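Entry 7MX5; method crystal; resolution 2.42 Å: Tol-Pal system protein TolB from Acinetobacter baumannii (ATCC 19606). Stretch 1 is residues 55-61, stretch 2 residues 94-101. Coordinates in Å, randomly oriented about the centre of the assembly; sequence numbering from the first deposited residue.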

# COMPACT_ATOMS: atom_id res chain seq x y z
N ILE A 55 0.87 18.93 -28.33
CA ILE A 55 0.64 17.63 -28.93
C ILE A 55 1.23 17.60 -30.34
O ILE A 55 0.92 18.47 -31.17
N ASN A 56 2.08 16.61 -30.60
CA ASN A 56 2.73 16.41 -31.90
C ASN A 56 3.52 17.64 -32.35
O ASN A 56 3.73 17.84 -33.55
N GLN A 57 3.96 18.47 -31.40
CA GLN A 57 4.80 19.63 -31.71
C GLN A 57 5.78 19.80 -30.55
O GLN A 57 5.41 20.35 -29.50
N ILE A 58 7.01 19.33 -30.73
CA ILE A 58 8.06 19.49 -29.74
C ILE A 58 9.40 19.45 -30.45
O ILE A 58 9.62 18.63 -31.36
N GLN A 59 10.30 20.35 -30.06
CA GLN A 59 11.66 20.40 -30.59
C GLN A 59 12.62 20.17 -29.43
O GLN A 59 12.58 20.90 -28.43
N ALA A 60 13.48 19.16 -29.56
CA ALA A 60 14.29 18.68 -28.45
C ALA A 60 15.53 19.53 -28.19
O ALA A 60 16.21 19.31 -27.18
N SER A 61 15.86 20.48 -29.07
CA SER A 61 17.07 21.27 -28.88
C SER A 61 16.99 22.14 -27.63
O SER A 61 18.01 22.36 -26.97
N LYS A 94 16.50 10.46 -27.03
CA LYS A 94 16.17 9.58 -28.15
C LYS A 94 15.33 10.28 -29.21
O LYS A 94 15.20 9.74 -30.32
N GLN A 95 14.76 11.45 -28.90
CA GLN A 95 13.97 12.23 -29.85
C GLN A 95 12.80 11.41 -30.40
O GLN A 95 12.56 11.36 -31.61
N GLN A 96 12.06 10.78 -29.49
CA GLN A 96 10.91 9.97 -29.87
C GLN A 96 9.89 9.99 -28.75
O GLN A 96 10.20 10.33 -27.61
N TYR A 97 8.66 9.61 -29.09
CA TYR A 97 7.58 9.55 -28.12
C TYR A 97 7.60 8.21 -27.40
O TYR A 97 7.63 7.15 -28.04
N LEU A 98 7.60 8.26 -26.07
CA LEU A 98 7.44 7.05 -25.27
C LEU A 98 5.98 6.68 -25.06
O LEU A 98 5.66 5.51 -24.87
N LEU A 99 5.09 7.67 -25.11
CA LEU A 99 3.65 7.45 -25.00
C LEU A 99 2.92 8.39 -25.93
O LEU A 99 3.33 9.54 -26.12
N ASN A 100 1.84 7.90 -26.53
CA ASN A 100 0.92 8.72 -27.32
C ASN A 100 -0.46 8.07 -27.17
O ASN A 100 -0.85 7.22 -27.97
N GLU A 101 -1.18 8.47 -26.12
CA GLU A 101 -2.38 7.77 -25.70
C GLU A 101 -3.54 8.74 -25.54
O GLU A 101 -3.36 9.93 -25.30

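This is a sparse contact, 231 Å² over both sides, built around one long side chain, Tyr 97, which reaches from its strand toward a loop running roughly against it. Ile 55 (m, m) approaches but makes no contact. Asn 56 follows with positive phi, its CA-to-CB bond sideways and chi1 at m, and here the tyrosine ends: Tyr 97 OH lies 3.2 Å from Asn 56 CA, closer to backbone than to the side-chain amide, whose OD1 stays 4.1 Å from Tyr 97 OH. The same OD1 is 4.3 Å from Asn 100 OD1, whose t rotamer brings its end nearer; both oxygens find hydrogen bonds elsewhere in the structure.

Gln 57 (t) points away and offers only backbone, its N 3.7 Å from Tyr 97 OH. Ile 58 points in, t at both chi angles, and sets CG2 obliquely to the ring, 4.2 Å from Tyr 97 CZ. Tyr 97, chi1 at m, thus lays its outer end against both methyl and backbone. Gln 59 (m) turns away, completing an alternation that returns inward at Ala 60, whose CB meets Gln 95 CG at 3.8 Å; that glutamine starts sideways, its chi1 at m brings CG to the methyl, and chi2 is t. Ser 61 (p) faces away. No clear hydrogen bond crosses; what the geometry does establish is close packing of the Tyr 97 end and of Ala 60 against Gln 95.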

# COMPACT_ATOMS: atom_id res chain seq x y z
CB ILE A 55 -0.86 17.31 -28.96
CG1 ILE A 55 -1.35 16.93 -27.56
CG2 ILE A 55 -1.16 16.19 -29.95
CD1 ILE A 55 -0.75 15.65 -27.03
CB ASN A 56 1.71 16.01 -32.97
CG ASN A 56 1.21 14.59 -32.79
OD1 ASN A 56 1.72 13.84 -31.96
ND2 ASN A 56 0.22 14.21 -33.59
CB GLN A 57 3.98 20.89 -31.93
CG GLN A 57 4.82 22.13 -32.18
CD GLN A 57 4.53 23.24 -31.19
OE1 GLN A 57 3.40 23.73 -31.10
NE2 GLN A 57 5.55 23.64 -30.43
CB ILE A 58 7.97 18.43 -28.62
CG1 ILE A 58 9.05 18.67 -27.56
CG2 ILE A 58 8.07 17.02 -29.19
CD1 ILE A 58 8.84 17.89 -26.29
CB GLN A 59 11.94 21.73 -31.28
CG GLN A 59 11.06 21.98 -32.50
CD GLN A 59 11.86 22.01 -33.79
OE1 GLN A 59 13.06 21.74 -33.80
NE2 GLN A 59 11.19 22.35 -34.89
CB ALA A 60 14.71 17.23 -28.69
CB SER A 61 17.33 22.14 -30.11
OG SER A 61 16.37 23.17 -30.22
CB LYS A 94 15.43 8.34 -27.63
CG LYS A 94 16.15 7.63 -26.50
CD LYS A 94 15.76 6.16 -26.42
CE LYS A 94 16.75 5.37 -25.59
NZ LYS A 94 16.28 3.97 -25.34
CB GLN A 95 14.84 12.78 -30.98
CG GLN A 95 15.55 14.08 -30.62
CD GLN A 95 16.03 14.83 -31.85
OE1 GLN A 95 15.42 15.82 -32.26
NE2 GLN A 95 17.13 14.38 -32.44
CB GLN A 96 11.32 8.52 -30.19
CG GLN A 96 11.81 7.74 -28.99
CD GLN A 96 12.45 6.42 -29.37
OE1 GLN A 96 13.51 6.39 -29.99
NE2 GLN A 96 11.80 5.32 -29.00
CB TYR A 97 6.22 9.75 -28.80
CG TYR A 97 5.94 11.19 -29.18
CD1 TYR A 97 5.67 12.14 -28.21
CD2 TYR A 97 5.93 11.58 -30.51
CE1 TYR A 97 5.41 13.45 -28.55
CE2 TYR A 97 5.66 12.89 -30.86
CZ TYR A 97 5.41 13.82 -29.88
OH TYR A 97 5.15 15.13 -30.22
CB LEU A 98 8.13 7.21 -23.91
CG LEU A 98 9.65 7.37 -23.96
CD1 LEU A 98 10.24 7.28 -22.56
CD2 LEU A 98 10.27 6.32 -24.87
CB LEU A 99 3.15 7.65 -23.56
CG LEU A 99 3.70 6.76 -22.46
CD1 LEU A 99 3.34 7.32 -21.10
CD2 LEU A 99 3.19 5.33 -22.61
CB ASN A 100 1.34 8.82 -28.78
CG ASN A 100 0.35 9.60 -29.62
OD1 ASN A 100 0.15 10.79 -29.43
ND2 ASN A 100 -0.29 8.91 -30.57
CB GLU A 101 -2.15 7.03 -24.37
CG GLU A 101 -0.98 6.06 -24.38
CD GLU A 101 -1.33 4.73 -25.02
OE1 GLU A 101 -2.50 4.56 -25.43
OE2 GLU A 101 -0.44 3.86 -25.11